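Local coordinates for protein dnab-like replicative helicase (Bacillus phage SPP1, PDB 3BH0) that probably couples ATP hydrolysis to 5'-to-3' unwinding of double-stranded DNA during phage replication, this piece being its C-terminal ATPase domain, at residues G50-F55 with N95-N100; K87-M92 with S152-F157; T56-D59 with G64-R67. All coordinates share one frame; numbering follows the deposited sequence.

Contact 1: G50-F55 with N95-N100; sequences GVPSGF and NDDVVN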
# COMPACT_ATOMS: atom_id res chain seq x y z
N GLY A 50 -14.77 5.09 0.74
CA GLY A 50 -13.92 4.00 1.21
C GLY A 50 -12.79 4.38 2.14
O GLY A 50 -12.76 5.47 2.71
N VAL A 51 -11.86 3.45 2.31
CA VAL A 51 -10.71 3.63 3.17
C VAL A 51 -9.77 4.62 2.52
O VAL A 51 -9.38 4.45 1.36
CB VAL A 51 -9.94 2.30 3.36
CG1 VAL A 51 -8.88 2.46 4.42
CG2 VAL A 51 -10.89 1.16 3.72
N PRO A 52 -9.38 5.68 3.26
CA PRO A 52 -8.47 6.67 2.69
C PRO A 52 -7.00 6.20 2.71
O PRO A 52 -6.55 5.59 3.68
CB PRO A 52 -8.65 7.88 3.60
CG PRO A 52 -9.02 7.29 4.94
CD PRO A 52 -9.75 6.00 4.66
N SER A 53 -6.29 6.48 1.62
CA SER A 53 -4.83 6.41 1.59
C SER A 53 -4.24 7.50 2.49
O SER A 53 -3.17 7.32 3.06
CB SER A 53 -4.34 6.63 0.18
OG SER A 53 -4.75 7.90 -0.28
N GLY A 54 -4.96 8.62 2.60
CA GLY A 54 -4.55 9.77 3.39
C GLY A 54 -3.88 10.82 2.51
O GLY A 54 -3.47 11.88 2.99
N PHE A 55 -3.76 10.50 1.23
CA PHE A 55 -3.26 11.44 0.26
C PHE A 55 -4.47 12.03 -0.44
O PHE A 55 -5.08 11.41 -1.32
CB PHE A 55 -2.25 10.79 -0.69
CG PHE A 55 -1.11 10.11 0.03
CD1 PHE A 55 -0.27 10.83 0.87
CD2 PHE A 55 -0.88 8.75 -0.13
CE1 PHE A 55 0.78 10.20 1.55
CE2 PHE A 55 0.18 8.12 0.54
CZ PHE A 55 1.00 8.85 1.38
N ASN A 95 -7.89 6.31 10.58
CA ASN A 95 -9.33 6.29 10.38
C ASN A 95 -9.97 5.22 11.28
O ASN A 95 -11.17 5.01 11.24
CB ASN A 95 -9.64 5.97 8.92
CG ASN A 95 -10.58 6.96 8.29
OD1 ASN A 95 -11.63 6.58 7.76
ND2 ASN A 95 -10.21 8.24 8.32
N ASP A 96 -9.13 4.56 12.08
CA ASP A 96 -9.52 3.42 12.92
C ASP A 96 -9.89 2.17 12.10
O ASP A 96 -10.63 1.29 12.57
CB ASP A 96 -10.61 3.79 13.94
CG ASP A 96 -10.50 2.98 15.23
OD1 ASP A 96 -11.28 2.00 15.38
OD2 ASP A 96 -9.62 3.30 16.07
N ASP A 97 -9.36 2.10 10.88
CA ASP A 97 -9.42 0.88 10.10
C ASP A 97 -8.27 0.00 10.57
O ASP A 97 -7.34 0.50 11.23
CB ASP A 97 -9.32 1.19 8.61
CG ASP A 97 -10.51 1.98 8.10
OD1 ASP A 97 -11.65 1.50 8.26
OD2 ASP A 97 -10.32 3.09 7.54
N VAL A 98 -8.34 -1.29 10.26
CA VAL A 98 -7.36 -2.28 10.70
C VAL A 98 -6.41 -2.65 9.56
O VAL A 98 -6.85 -3.08 8.49
CB VAL A 98 -8.07 -3.56 11.24
CG1 VAL A 98 -7.05 -4.62 11.69
CG2 VAL A 98 -9.00 -3.21 12.40
N VAL A 99 -5.12 -2.48 9.79
CA VAL A 99 -4.10 -2.79 8.80
C VAL A 99 -3.28 -4.03 9.17
O VAL A 99 -2.65 -4.08 10.22
CB VAL A 99 -3.15 -1.59 8.54
CG1 VAL A 99 -2.20 -1.90 7.38
CG2 VAL A 99 -3.95 -0.32 8.24
N ASN A 100 -3.31 -5.04 8.30
CA ASN A 100 -2.49 -6.23 8.42
C ASN A 100 -1.34 -6.11 7.42
O ASN A 100 -1.54 -6.19 6.21
CB ASN A 100 -3.30 -7.48 8.09
CG ASN A 100 -4.07 -8.04 9.27
OD1 ASN A 100 -4.10 -7.46 10.35
ND2 ASN A 100 -4.69 -9.20 9.07

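Contact 2: K87-M92 with S152-F157; sequences KQAKNM and SNINIF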
# COMPACT_ATOMS: atom_id res chain seq x y z
N LYS A 87 3.33 4.79 5.04
CA LYS A 87 2.67 6.07 5.27
C LYS A 87 1.16 5.80 5.23
O LYS A 87 0.46 6.03 6.22
CB LYS A 87 3.13 7.09 4.24
CG LYS A 87 2.50 8.46 4.34
CD LYS A 87 2.80 9.13 5.66
CE LYS A 87 1.97 10.40 5.79
NZ LYS A 87 2.39 11.15 7.00
N GLN A 88 0.70 5.25 4.11
CA GLN A 88 -0.67 4.77 3.95
C GLN A 88 -1.16 3.90 5.10
O GLN A 88 -2.24 4.15 5.63
CB GLN A 88 -0.83 4.00 2.63
CG GLN A 88 -0.73 4.87 1.41
CD GLN A 88 -1.49 4.33 0.21
OE1 GLN A 88 -1.04 4.45 -0.92
NE2 GLN A 88 -2.65 3.74 0.46
N ALA A 89 -0.37 2.90 5.48
CA ALA A 89 -0.77 2.01 6.57
C ALA A 89 -1.17 2.79 7.81
O ALA A 89 -2.18 2.48 8.45
CB ALA A 89 0.33 1.01 6.89
N LYS A 90 -0.39 3.81 8.15
CA LYS A 90 -0.63 4.55 9.37
C LYS A 90 -1.81 5.49 9.22
O LYS A 90 -2.57 5.67 10.16
CB LYS A 90 0.64 5.31 9.79
CG LYS A 90 0.74 5.59 11.30
CD LYS A 90 0.43 7.04 11.59
CE LYS A 90 0.37 7.33 13.08
NZ LYS A 90 0.28 8.82 13.26
N ASN A 91 -1.96 6.07 8.03
CA ASN A 91 -3.09 6.92 7.67
C ASN A 91 -4.44 6.21 7.75
O ASN A 91 -5.43 6.80 8.18
CB ASN A 91 -2.90 7.45 6.26
CG ASN A 91 -1.97 8.63 6.20
OD1 ASN A 91 -1.59 9.19 7.23
ND2 ASN A 91 -1.62 9.04 4.99
N MET A 92 -4.46 4.97 7.29
CA MET A 92 -5.64 4.11 7.40
C MET A 92 -5.90 3.69 8.84
O MET A 92 -7.05 3.61 9.26
CB MET A 92 -5.48 2.86 6.56
CG MET A 92 -5.37 3.14 5.09
SD MET A 92 -4.91 1.65 4.24
CE MET A 92 -4.68 2.36 2.63
N SER A 152 -2.36 2.00 17.73
CA SER A 152 -2.72 1.91 16.33
C SER A 152 -3.24 0.51 16.00
O SER A 152 -3.06 -0.44 16.79
CB SER A 152 -1.52 2.25 15.43
OG SER A 152 -0.64 1.15 15.33
N ASN A 153 -3.86 0.39 14.83
CA ASN A 153 -4.42 -0.88 14.36
C ASN A 153 -3.55 -1.48 13.25
O ASN A 153 -4.04 -1.89 12.19
CB ASN A 153 -5.87 -0.66 13.90
CG ASN A 153 -6.63 0.27 14.82
OD1 ASN A 153 -6.90 -0.08 15.97
ND2 ASN A 153 -6.94 1.47 14.33
N ILE A 154 -2.26 -1.52 13.52
CA ILE A 154 -1.29 -2.03 12.60
C ILE A 154 -0.88 -3.37 13.16
O ILE A 154 -0.36 -3.44 14.26
CB ILE A 154 -0.04 -1.11 12.50
CG1 ILE A 154 -0.43 0.32 12.13
CG2 ILE A 154 1.00 -1.68 11.51
CD1 ILE A 154 -0.45 0.61 10.65
N ASN A 155 -1.16 -4.42 12.42
CA ASN A 155 -0.61 -5.73 12.74
C ASN A 155 0.47 -5.99 11.74
O ASN A 155 0.41 -5.49 10.61
CB ASN A 155 -1.66 -6.83 12.62
CG ASN A 155 -2.76 -6.70 13.65
OD1 ASN A 155 -3.86 -6.19 13.35
ND2 ASN A 155 -2.47 -7.13 14.87
N ILE A 156 1.47 -6.77 12.15
CA ILE A 156 2.56 -7.12 11.27
C ILE A 156 2.79 -8.62 11.28
O ILE A 156 2.90 -9.22 12.35
CB ILE A 156 3.87 -6.37 11.61
CG1 ILE A 156 3.62 -4.85 11.67
CG2 ILE A 156 4.95 -6.71 10.58
CD1 ILE A 156 4.83 -4.00 12.10
N PHE A 157 2.86 -9.22 10.09
CA PHE A 157 3.19 -10.63 9.95
C PHE A 157 4.48 -10.77 9.15
O PHE A 157 4.48 -10.61 7.93
CB PHE A 157 2.04 -11.40 9.26
CG PHE A 157 0.75 -11.43 10.07
CD1 PHE A 157 0.41 -12.57 10.79
CD2 PHE A 157 -0.11 -10.33 10.10
CE1 PHE A 157 -0.76 -12.61 11.53
CE2 PHE A 157 -1.30 -10.37 10.83
CZ PHE A 157 -1.62 -11.52 11.55

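Contact 3: T56-D59 with G64-R67; sequences TELD and GYKR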
# COMPACT_ATOMS: atom_id res chain seq x y z
N THR A 56 -4.80 13.24 -0.01
CA THR A 56 -6.00 13.97 -0.41
C THR A 56 -6.40 13.73 -1.87
O THR A 56 -7.49 13.24 -2.15
CB THR A 56 -5.82 15.49 -0.10
OG1 THR A 56 -5.29 15.65 1.23
CG2 THR A 56 -7.14 16.26 -0.23
N GLU A 57 -5.48 14.04 -2.78
CA GLU A 57 -5.79 14.09 -4.21
C GLU A 57 -5.93 12.73 -4.84
O GLU A 57 -6.47 12.61 -5.92
CB GLU A 57 -4.73 14.91 -4.97
CG GLU A 57 -4.79 16.41 -4.72
CD GLU A 57 -6.17 17.00 -4.97
OE1 GLU A 57 -6.79 16.68 -6.02
OE2 GLU A 57 -6.65 17.78 -4.11
N LEU A 58 -5.42 11.69 -4.18
CA LEU A 58 -5.58 10.33 -4.66
C LEU A 58 -6.95 9.80 -4.22
O LEU A 58 -7.63 9.12 -4.98
CB LEU A 58 -4.43 9.43 -4.16
CG LEU A 58 -4.61 7.91 -4.24
CD1 LEU A 58 -4.55 7.43 -5.69
CD2 LEU A 58 -3.60 7.15 -3.37
N ASP A 59 -7.32 10.12 -2.98
CA ASP A 59 -8.64 9.82 -2.44
C ASP A 59 -9.74 10.56 -3.20
O ASP A 59 -10.84 10.05 -3.33
CB ASP A 59 -8.69 10.12 -0.93
CG ASP A 59 -7.69 9.30 -0.13
OD1 ASP A 59 -7.20 8.28 -0.66
OD2 ASP A 59 -7.39 9.66 1.03
N GLY A 64 -11.67 6.68 -1.88
CA GLY A 64 -11.26 5.69 -0.89
C GLY A 64 -11.19 4.29 -1.48
O GLY A 64 -11.78 4.02 -2.55
N TYR A 65 -10.47 3.40 -0.80
CA TYR A 65 -10.39 2.01 -1.22
C TYR A 65 -11.65 1.30 -0.79
O TYR A 65 -12.12 1.49 0.31
CB TYR A 65 -9.15 1.31 -0.63
CG TYR A 65 -7.83 1.91 -1.07
CD1 TYR A 65 -7.56 2.15 -2.43
CD2 TYR A 65 -6.86 2.24 -0.13
CE1 TYR A 65 -6.35 2.70 -2.83
CE2 TYR A 65 -5.65 2.80 -0.52
CZ TYR A 65 -5.39 3.02 -1.87
OH TYR A 65 -4.18 3.57 -2.24
N LYS A 66 -12.18 0.48 -1.68
CA LYS A 66 -13.43 -0.23 -1.42
C LYS A 66 -13.14 -1.62 -0.91
O LYS A 66 -12.21 -2.28 -1.36
CB LYS A 66 -14.29 -0.34 -2.70
CG LYS A 66 -14.44 0.96 -3.53
CD LYS A 66 -15.05 2.12 -2.74
CE LYS A 66 -15.13 3.37 -3.62
NZ LYS A 66 -14.83 4.58 -2.82
N ARG A 67 -13.98 -2.07 0.02
CA ARG A 67 -13.99 -3.43 0.52
C ARG A 67 -13.67 -4.55 -0.50
O ARG A 67 -13.25 -5.63 -0.13
CB ARG A 67 -15.34 -3.71 1.19
CG ARG A 67 -15.70 -2.74 2.32
CD ARG A 67 -15.68 -3.43 3.69
NE ARG A 67 -16.47 -2.70 4.68
CZ ARG A 67 -16.85 -3.19 5.87
NH1 ARG A 67 -16.54 -4.44 6.23
NH2 ARG A 67 -17.56 -2.42 6.70

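Contact 1: G50-F55 with N95-N100
The carboxylate of D97 is held from one end and packed at the other: OD1 forms a salt bridge with NE of R182, while OD2 rests against the first methyl of V51, with OD2 of D97 3.5 Å from V51 CG1. D97 keeps CG opposite its carbonyl carbon (chi1 -66°), which sends the acid back over the neighbouring loop. CG1 of V51 stands anti to the backbone N (chi1 -172°), and this is the branch that meets the acid; the two side chains run alongside each other, pointing opposite ways. The charge is buried, and its pairing with R182 probably keeps the aspartate ionised beside an apolar neighbour. Valine suits the place because its two methyls fill space without asking for a polar partner.

P52 takes the next step along the loop. The CG-CD edge of its ring lies against the face of the N95 amide, with P52 CD 3.7 Å from N95 OD1 and P52 CG likewise 3.7 Å from N95 ND2. This is packing alone, without a hydrogen bond, and N95 is solvent-exposed. After N95 the chain turns sharply at D96, whose positive phi closes a Schellman motif at the end of helix 81-93. In the other segment S53 OG accepts from F55 N at 3.2 Å (N-H...O angle 163°), an ST turn that leads into the N-cap of helix 56-62, and the same OG also hydrogen-bonds with D59 OD1.

The loop thus lies across the C-terminal end of helix 81-93 and the start of strand 98-103. V51 touches M92 of that helix and I184 of strand 183-188, and F55 lays its ring almost parallel to that of F84.

Contact 2: K87-M92 with S152-F157
In the RecA-like P-loop fold of this ATPase domain, helix 81-93 carries the beta-alpha-beta crossover from strand 70-74 to strand 98-103, and here its A89 meets I154 at the start of one edge strand of the sheet, 154-157. The helix begins within a sequence that fits a Walker A P-loop, and the contact involves its later turns.

One methyl group does nearly all the touching. I154 sets CG1 opposite its carbonyl carbon (chi1 -56°), and the chain then bends so that CD1 ends over the helix backbone. There CD1 of I154 lies 3.9 Å from A89 CB and 3.4 Å from A89 O, so the methyl spans the side chain and the peptide oxygen of one residue. Alanine suits this spot: its single methyl lets the helix come close, the A89 and I154 CA atoms being 7.3 Å apart, and it also touches V99 of the neighbouring strand 98-103. Isoleucine suits the other side, since a branched residue fits a strand and its longer arm spans the gap.

Charged groups keep to the margins. K90 meets I154 through its backbone, while its amine makes long, weak ion pairs with E148 and D94. Nearer the end of the helix, the backbone N of N153 hydrogen-bonds with OG of S93, tying the loop before the strand to the last helical turn. The same CD1 of I154 lies 4.1 Å from the backbone N of K90.

Contact 3: T56-D59 with G64-R67
L58 swings CG opposite its backbone N (chi1 164°), while Y65 sets CG opposite its carbonyl carbon (chi1 -61°), and these two choices bring the leucine arm and the phenol end together. The two side chains meet nearly perpendicular, with L58 CD2 3.8 Å from Y65 OH. The leucine methyl therefore packs against the far end of the tyrosine. The hydroxyl itself is polar and buried: it hydrogen-bonds with OE1 of E261 and lies beside the side-chain amide of Q88, so tyrosine can pack against V223, I225 and I259 and still pair its oxygen.

The backbones draw together at D59 and G64, whose CA atoms are 5.1 Å apart. D59 O and G64 N are 3.8 Å from one another, and the amide turns instead to the hydroxyl of T62, which also pairs with L58 O. G64 has a positive phi (97°), where a CB would press on the carbonyl oxygen of the residue before it, which explains the residue type. The G64 carbonyl takes a bond from the lysine two residues on: K66 NZ reaches G64 O at 3.1 Å, from above the carbonyl plane.

The carboxylate of D59 reaches back to the start of its helix, OD2 accepting from G54 N while OD1 holds S53, so an acid braces the turn that begins helix 56-62. Together with the backbone bond between Y65 and V51, this joins helix 56-62 to the loop leading into strand 70-74, the strand that precedes the probable P-loop in the RecA-like fold.

Overall arrangement
Contacts 1 and 3 share the continuous run from G50 into helix 56-62. Contact 1 and contact 2 share the helix 81-93 to strand 98-103 connection, where V99 pairs through its backbone with N153 and N155. Chemistry follows position. Contact 3 is buried throughout and mixes packing with bonds around a carboxylate and a phenol; contact 1 is buried apart from the exposed N95 and consists of packing beside a carboxylate whose charge is met from outside the two segments; contact 2, at the sheet edge and only partly buried, has no hydrogen bonds, setting a methyl against a methyl and peptide atoms. Contacts 2 and 3 meet where M92 packs against Y65.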